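Local coordinates for putative ABC type-2 transporter (Thermotoga maritima MSB8, PDB 3CNI), which is the soluble domain of a membrane protein of the ABC-2 family that probably works in ABC-type transport, and here binds calcium, at residues K55-I60 and G96-L101; A76-V81 and S100-L105. All blocks are in the same frame, centred on the assembly; numbering follows the deposited sequence. Where two conformers were deposited one is given.

Contact 1 (K55-I60 and G96-L101). With CA (calcium ion), chain B.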
ATOM      1  N   LYS A  55       1.440  23.389   5.962  1.00 63.79           N
ATOM      2  CA  LYS A  55       1.635  22.775   4.668  1.00 63.18           C
ATOM      3  C   LYS A  55       1.846  21.253   4.769  1.00 64.13           C
ATOM      4  O   LYS A  55       2.690  20.676   4.062  1.00 66.01           O
ATOM      5  CB  LYS A  55       2.786  23.405   3.886  1.00 63.54           C
ATOM      6  CG  LYS A  55       2.713  24.997   3.751  1.00 62.17           C
ATOM      7  CD  LYS A  55       1.512  25.423   2.919  1.00 60.87           C
ATOM      8  CE  LYS A  55       1.192  26.931   3.087  1.00 60.07           C
ATOM      9  N   ALA A  56       1.040  20.578   5.596  1.00 63.54           N
ATOM     10  CA  ALA A  56       1.022  19.102   5.648  1.00 61.49           C
ATOM     11  C   ALA A  56       0.306  18.531   4.442  1.00 61.62           C
ATOM     12  O   ALA A  56      -0.512  19.214   3.830  1.00 62.85           O
ATOM     13  CB  ALA A  56       0.370  18.626   6.901  1.00 61.94           C
ATOM     14  N   PRO A  57       0.656  17.304   4.037  1.00 60.33           N
ATOM     15  CA  PRO A  57       0.088  16.675   2.842  1.00 60.64           C
ATOM     16  C   PRO A  57      -1.306  16.002   2.977  1.00 59.62           C
ATOM     17  O   PRO A  57      -1.953  15.826   1.976  1.00 60.22           O
ATOM     18  CB  PRO A  57       1.133  15.576   2.464  1.00 60.39           C
ATOM     19  CG  PRO A  57       1.731  15.186   3.858  1.00 61.31           C
ATOM     20  CD  PRO A  57       1.664  16.465   4.701  1.00 60.95           C
ATOM     21  N   ALA A  58      -1.766  15.599   4.160  1.00 59.03           N
ATOM     22  CA  ALA A  58      -2.992  14.794   4.216  1.00 57.81           C
ATOM     23  C   ALA A  58      -3.729  14.962   5.493  1.00 58.56           C
ATOM     24  O   ALA A  58      -3.121  15.166   6.541  1.00 59.13           O
ATOM     25  CB  ALA A  58      -2.643  13.309   4.046  1.00 56.99           C
ATOM     26  N   ILE A  59      -5.055  14.824   5.386  1.00 58.83           N
ATOM     27  CA  ILE A  59      -5.964  14.548   6.513  1.00 57.11           C
ATOM     28  C   ILE A  59      -6.504  13.146   6.323  1.00 57.79           C
ATOM     29  O   ILE A  59      -6.956  12.831   5.267  1.00 56.94           O
ATOM     30  CB  ILE A  59      -7.202  15.511   6.550  1.00 56.86           C
ATOM     31  CG1 ILE A  59      -6.767  16.975   6.497  1.00 54.72           C
ATOM     32  CG2 ILE A  59      -8.072  15.220   7.767  1.00 53.80           C
ATOM     33  CD1 ILE A  59      -7.911  17.963   6.373  1.00 51.25           C
ATOM     34  N   ILE A  60      -6.420  12.318   7.361  1.00 58.79           N
ATOM     35  CA  ILE A  60      -7.059  10.991   7.421  1.00 59.81           C
ATOM     36  C   ILE A  60      -8.343  11.075   8.257  1.00 59.33           C
ATOM     37  O   ILE A  60      -8.334  11.586   9.342  1.00 60.24           O
ATOM     38  CB  ILE A  60      -6.059   9.947   7.971  1.00 60.28           C
ATOM     39  CG1 ILE A  60      -4.910   9.764   6.925  1.00 61.03           C
ATOM     40  CG2 ILE A  60      -6.719   8.660   8.196  1.00 58.19           C
ATOM     41  CD1 ILE A  60      -3.658   9.000   7.439  1.00 61.07           C
ATOM     42  N   GLY A  96       3.538   7.970  -1.235  1.00 65.94           N
ATOM     43  CA  GLY A  96       4.033   6.620  -0.995  1.00 65.35           C
ATOM     44  C   GLY A  96       4.163   6.277   0.471  1.00 65.93           C
ATOM     45  O   GLY A  96       3.832   5.186   0.899  1.00 66.72           O
ATOM     46  N   THR A  97       4.673   7.204   1.254  1.00 65.56           N
ATOM     47  CA  THR A  97       4.866   6.962   2.711  1.00 65.59           C
ATOM     48  C   THR A  97       3.579   6.789   3.455  1.00 64.29           C
ATOM     49  O   THR A  97       3.470   5.907   4.248  1.00 66.09           O
ATOM     50  CB  THR A  97       5.695   8.086   3.405  1.00 65.17           C
ATOM     51  OG1 THR A  97       6.913   8.223   2.713  1.00 68.03           O
ATOM     52  CG2 THR A  97       6.065   7.716   4.772  1.00 63.40           C
ATOM     53  N   ILE A  98       2.604   7.637   3.199  1.00 64.39           N
ATOM     54  CA  ILE A  98       1.281   7.564   3.882  1.00 63.36           C
ATOM     55  C   ILE A  98       0.522   6.309   3.424  1.00 63.56           C
ATOM     56  O   ILE A  98      -0.156   5.626   4.205  1.00 63.05           O
ATOM     57  CB  ILE A  98       0.491   8.917   3.730  1.00 63.02           C
ATOM     58  CG1 ILE A  98       1.182   9.955   4.624  1.00 63.57           C
ATOM     59  CG2 ILE A  98      -0.959   8.826   4.055  1.00 59.36           C
ATOM     60  CD1 ILE A  98       1.001  11.398   4.166  1.00 61.76           C
ATOM     61  N   SER A  99       0.701   5.948   2.171  1.00 63.55           N
ATOM     62  CA  SER A  99       0.052   4.747   1.673  1.00 63.85           C
ATOM     63  C   SER A  99       0.558   3.522   2.407  1.00 64.17           C
ATOM     64  O   SER A  99      -0.153   2.615   2.728  1.00 65.58           O
ATOM     65  CB  SER A  99       0.358   4.519   0.207  1.00 62.74           C
ATOM     66  OG  SER A  99      -0.217   5.524  -0.522  1.00 63.76           O
ATOM     67  N   SER A 100       1.849   3.497   2.539  1.00 65.45           N
ATOM     68  CA  SER A 100       2.568   2.499   3.311  1.00 65.83           C
ATOM     69  C   SER A 100       2.052   2.433   4.741  1.00 66.44           C
ATOM     70  O   SER A 100       1.902   1.369   5.345  1.00 66.84           O
ATOM     71  CB  SER A 100       4.025   2.887   3.292  1.00 66.14           C
ATOM     72  OG  SER A 100       4.765   1.943   3.943  1.00 69.38           O
ATOM     73  N   LEU A 101       1.733   3.595   5.283  1.00 66.69           N
ATOM     74  CA  LEU A 101       1.214   3.663   6.670  0.50 66.36           C
ATOM     75  C   LEU A 101      -0.205   3.102   6.778  1.00 66.35           C
ATOM     76  O   LEU A 101      -0.544   2.483   7.756  1.00 67.03           O
ATOM     77  CB  LEU A 101       1.284   5.104   7.241  0.50 66.41           C
ATOM     78  CG  LEU A 101       2.692   5.723   7.278  0.50 65.99           C
ATOM     79  CD1 LEU A 101       2.637   7.154   7.798  0.50 65.00           C
ATOM     80  CD2 LEU A 101       3.658   4.879   8.085  0.50 63.56           C
TER
HETATM   81 CA    CA B 201      -1.264   5.224  -2.835  1.00 62.58          CA
HETATM   82  O   HOH W   1      -2.576   4.073  -1.250  1.00 60.01           O
HETATM   83  O   HOH W   2      -2.493   7.414  -2.813  1.00 43.77           O
HETATM   84  O   HOH W   3      -0.724   3.086  -3.726  1.00 57.89           O
HETATM   85  O   HOH W   4       1.062   5.121  -2.942  1.00 46.81           O
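Ile98 drives its CD1 methyl into the corner where strand 58-62 begins, reaching CG of Pro57 at 3.9 Å and CB of Ala58 at 4.1 Å. This is the tight part of the contact: one methyl group serves two neighbouring residues, and the proline ring and the isoleucine side chain cross obliquely. The first torsion sets this up. CG1 lies beside the backbone N of Ile98 and anti to its carbonyl carbon (chi1 -72°), which carries the long branch to Pro57 and Ala58 and leaves CG2 for Ile60. That second meeting is looser, with Ile60 CD1 4.3 Å from Ile98 CG2. Val13 and Trp82, on the neighbouring strands 12-17 and 76-84, also pack on Ile98, so its side chain is buried among apolar groups; no hydrogen bond passes between the two segments.

One residue further along the helix the character changes completely. Ser99 takes no part in the contact with the strand; its OG binds the calcium ion at 2.6 Å. The same OG hydrogen-bonds to Thr95 O one turn back, which ties the hydroxyl to the helix backbone and helps fix its rotation. Glu146 OE2 supplies the other protein ligand, and four waters complete six ligands, the nearest of them, water 4, lying 2.3 Å from the calcium. Water here is held in the calcium shell, in contrast to the apolar side at Ile98. Close by is the second subunit, where Ser100 OG hydrogen-bonds to Ser100 OG of that other copy.

Ile59, between the two inward-facing residues Ala58 and Ile60, turns instead to helix 44-54. Strand 58-62 is thus covered on both faces, as the inner strands of a three-layer alpha/beta/alpha sandwich are, with helix 89-107 carrying calcium and subunit contacts on its outer side.

Contact 2 (A76-V81 and S100-L105)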
ATOM      1  N   ALA A  76     -14.588  -1.071   6.699  1.00 61.78           N
ATOM      2  CA  ALA A  76     -14.808   0.249   7.243  1.00 61.73           C
ATOM      3  C   ALA A  76     -14.233   1.232   6.244  1.00 62.38           C
ATOM      4  O   ALA A  76     -13.228   0.953   5.571  1.00 62.88           O
ATOM      5  CB  ALA A  76     -14.156   0.395   8.586  1.00 60.23           C
ATOM      6  N   ARG A  77     -14.875   2.380   6.178  1.00 62.77           N
ATOM      7  CA  ARG A  77     -14.491   3.465   5.291  1.00 64.61           C
ATOM      8  C   ARG A  77     -13.431   4.314   5.949  1.00 64.60           C
ATOM      9  O   ARG A  77     -13.519   4.688   7.104  1.00 63.95           O
ATOM     10  CB  ARG A  77     -15.733   4.333   4.942  1.00 65.67           C
ATOM     11  CG  ARG A  77     -15.532   5.368   3.803  1.00 68.09           C
ATOM     12  CD  ARG A  77     -16.822   6.207   3.611  1.00 72.21           C
ATOM     13  NE  ARG A  77     -16.972   6.832   2.272  1.00 73.49           N
ATOM     14  N   LEU A  78     -12.372   4.551   5.212  1.00 65.34           N
ATOM     15  CA  LEU A  78     -11.334   5.469   5.656  1.00 65.53           C
ATOM     16  C   LEU A  78     -11.061   6.474   4.514  1.00 65.34           C
ATOM     17  O   LEU A  78     -10.793   6.066   3.384  1.00 65.23           O
ATOM     18  CB  LEU A  78     -10.073   4.703   6.073  1.00 65.17           C
ATOM     19  CG  LEU A  78      -8.965   5.492   6.766  1.00 65.80           C
ATOM     20  CD1 LEU A  78      -9.134   5.486   8.241  1.00 65.11           C
ATOM     21  CD2 LEU A  78      -7.562   4.963   6.440  1.00 67.56           C
ATOM     22  N   GLU A  79     -11.167   7.778   4.800  1.00 64.72           N
ATOM     23  CA  GLU A  79     -10.877   8.782   3.766  1.00 62.92           C
ATOM     24  C   GLU A  79      -9.584   9.497   4.032  1.00 62.12           C
ATOM     25  O   GLU A  79      -9.168   9.741   5.180  1.00 60.94           O
ATOM     26  CB  GLU A  79     -12.012   9.778   3.611  1.00 64.22           C
ATOM     27  CG  GLU A  79     -13.407   9.241   3.963  1.00 66.21           C
ATOM     28  CD  GLU A  79     -14.534   9.798   3.117  1.00 70.85           C
ATOM     29  OE1 GLU A  79     -14.361  10.890   2.498  1.00 72.07           O
ATOM     30  OE2 GLU A  79     -15.623   9.130   3.080  1.00 74.58           O
ATOM     31  N   ILE A  80      -8.917   9.776   2.919  1.00 61.16           N
ATOM     32  CA  ILE A  80      -7.702  10.609   2.885  1.00 60.77           C
ATOM     33  C   ILE A  80      -7.989  11.764   1.988  1.00 60.24           C
ATOM     34  O   ILE A  80      -8.417  11.565   0.863  1.00 59.69           O
ATOM     35  CB  ILE A  80      -6.422   9.856   2.357  1.00 60.66           C
ATOM     36  CG1 ILE A  80      -6.365   8.426   2.949  1.00 62.13           C
ATOM     37  CG2 ILE A  80      -5.167  10.662   2.658  1.00 57.68           C
ATOM     38  CD1 ILE A  80      -5.548   7.375   2.164  1.00 62.22           C
ATOM     39  N   VAL A  81      -7.816  12.974   2.524  1.00 59.96           N
ATOM     40  CA  VAL A  81      -7.823  14.210   1.730  1.00 59.66           C
ATOM     41  C   VAL A  81      -6.385  14.672   1.597  1.00 59.36           C
ATOM     42  O   VAL A  81      -5.695  14.916   2.589  1.00 59.79           O
ATOM     43  CB  VAL A  81      -8.675  15.336   2.385  1.00 60.51           C
ATOM     44  CG1 VAL A  81      -8.887  16.491   1.425  1.00 56.87           C
ATOM     45  CG2 VAL A  81     -10.017  14.759   2.878  1.00 61.19           C
ATOM     46  N   SER A 100       1.849   3.497   2.539  1.00 65.45           N
ATOM     47  CA  SER A 100       2.568   2.499   3.311  1.00 65.83           C
ATOM     48  C   SER A 100       2.052   2.433   4.741  1.00 66.44           C
ATOM     49  O   SER A 100       1.902   1.369   5.345  1.00 66.84           O
ATOM     50  CB  SER A 100       4.025   2.887   3.292  1.00 66.14           C
ATOM     51  OG  SER A 100       4.765   1.943   3.943  1.00 69.38           O
ATOM     52  N   LEU A 101       1.733   3.595   5.283  1.00 66.69           N
ATOM     53  CA  LEU A 101       1.214   3.663   6.670  0.50 66.36           C
ATOM     54  C   LEU A 101      -0.205   3.102   6.778  1.00 66.35           C
ATOM     55  O   LEU A 101      -0.544   2.483   7.756  1.00 67.03           O
ATOM     56  CB  LEU A 101       1.284   5.104   7.241  0.50 66.41           C
ATOM     57  CG  LEU A 101       2.692   5.723   7.278  0.50 65.99           C
ATOM     58  CD1 LEU A 101       2.637   7.154   7.798  0.50 65.00           C
ATOM     59  CD2 LEU A 101       3.658   4.879   8.085  0.50 63.56           C
ATOM     60  N   ILE A 102      -1.033   3.309   5.767  1.00 66.79           N
ATOM     61  CA  ILE A 102      -2.378   2.770   5.759  1.00 66.61           C
ATOM     62  C   ILE A 102      -2.313   1.213   5.721  1.00 66.69           C
ATOM     63  O   ILE A 102      -3.130   0.500   6.334  1.00 65.56           O
ATOM     64  CB  ILE A 102      -3.203   3.318   4.546  1.00 67.90           C
ATOM     65  CG1 ILE A 102      -3.431   4.834   4.677  1.00 68.40           C
ATOM     66  CG2 ILE A 102      -4.506   2.587   4.419  1.00 66.27           C
ATOM     67  CD1 ILE A 102      -3.493   5.277   6.089  1.00 71.86           C
ATOM     68  N   GLU A 103      -1.344   0.687   4.981  1.00 66.80           N
ATOM     69  CA  GLU A 103      -1.173  -0.801   4.897  1.00 66.21           C
ATOM     70  C   GLU A 103      -0.855  -1.269   6.266  1.00 65.62           C
ATOM     71  O   GLU A 103      -1.390  -2.253   6.782  1.00 66.46           O
ATOM     72  CB  GLU A 103      -0.061  -1.205   3.934  1.00 65.61           C
ATOM     73  CG  GLU A 103      -0.393  -0.975   2.503  1.00 68.18           C
ATOM     74  CD  GLU A 103      -1.562  -1.817   2.029  1.00 68.29           C
ATOM     75  OE1 GLU A 103      -1.951  -2.784   2.732  1.00 71.66           O
ATOM     76  OE2 GLU A 103      -2.105  -1.511   0.957  1.00 69.60           O
ATOM     77  N   SER A 104      -0.002  -0.523   6.910  1.00 65.11           N
ATOM     78  CA  SER A 104       0.487  -0.992   8.231  1.00 65.30           C
ATOM     79  C   SER A 104      -0.627  -0.973   9.289  1.00 63.99           C
ATOM     80  O   SER A 104      -0.686  -1.776  10.209  1.00 65.44           O
ATOM     81  CB  SER A 104       1.714  -0.135   8.620  1.00 65.13           C
ATOM     82  OG  SER A 104       1.959  -0.317   9.976  1.00 70.10           O
ATOM     83  N   LEU A 105      -1.558  -0.065   9.122  1.00 63.83           N
ATOM     84  CA  LEU A 105      -2.698   0.067  10.019  1.00 63.96           C
ATOM     85  C   LEU A 105      -3.609  -1.165   9.941  1.00 65.02           C
ATOM     86  O   LEU A 105      -4.229  -1.616  10.907  1.00 63.94           O
ATOM     87  CB  LEU A 105      -3.493   1.330   9.668  1.00 63.90           C
ATOM     88  CG  LEU A 105      -4.846   1.463  10.377  1.00 64.31           C
ATOM     89  CD1 LEU A 105      -4.725   1.530  11.993  1.00 64.78           C
ATOM     90  CD2 LEU A 105      -5.647   2.606   9.757  1.00 60.25           C
TER
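Arg77 NE and Glu79 OE2 form a salt bridge of 2.8 Å on one face of strand 76-84, while Leu78, between them, turns to the other face and meets Ile102 and Leu105. The other oxygen of that carboxylate, OE1, is hydrogen-bonded to His132 NE2, so both oxygens have a partner, although Arg77 is modelled only as far as NE and its grip is the less certain.

The apolar face is a helix-on-sheet layer of an alpha/beta fold. Helix 89-107 runs nearly antiparallel to the strand, at 162° between the short segments, and their axes come within 12.0 Å. At that separation the contact is made entirely by side chains, from Leu78 and Ile80 on the strand and from Ile102 and Leu105, one turn apart, on the helix.

Leu78 and Ile102 reach for each other tip to tip, CD2 of the leucine standing 4.1 Å from CD1 of the isoleucine. Leu78 already faces the helix, and with CG anti to its own N (chi1 -171°) its CD2 is carried onto Ile102. That CD2 also comes to 4.5 Å from Leu105 CD2, a slacker approach. Ile60 packs on both Leu78 and Ile102 from the adjoining strand, and Leu31 of helix 22-32 lies against Ile102 and Leu105, so the cluster is buried.

Ile80 meets the helix differently: it and Ile102 run alongside each other, pointing opposite ways, which brings Ile80 CD1 to 4.2 Å from CG1 of Ile102.

How the contacts relate
Of the segments involved, residues 55-60 come first along the chain from the N terminus; it then passes through helix 66-72 to the antiparallel neighbouring strand with residues 76-81, and helix 89-107 follows. Contact 1 closes a loop with 35 residues between its segments, contact 2 a shorter one of 18. The two loops cross rather than nest, because 76-81 falls inside the first while 100-105 runs beyond its end; Ser100 and Leu101 belong to both. The strands are joined directly too, by a probable hydrogen bond from Ile59 N to Val81 O at 2.9 Å. Together the contacts set successive turns of one helix against two adjacent strands of the sheet, at centres about 9 Å apart.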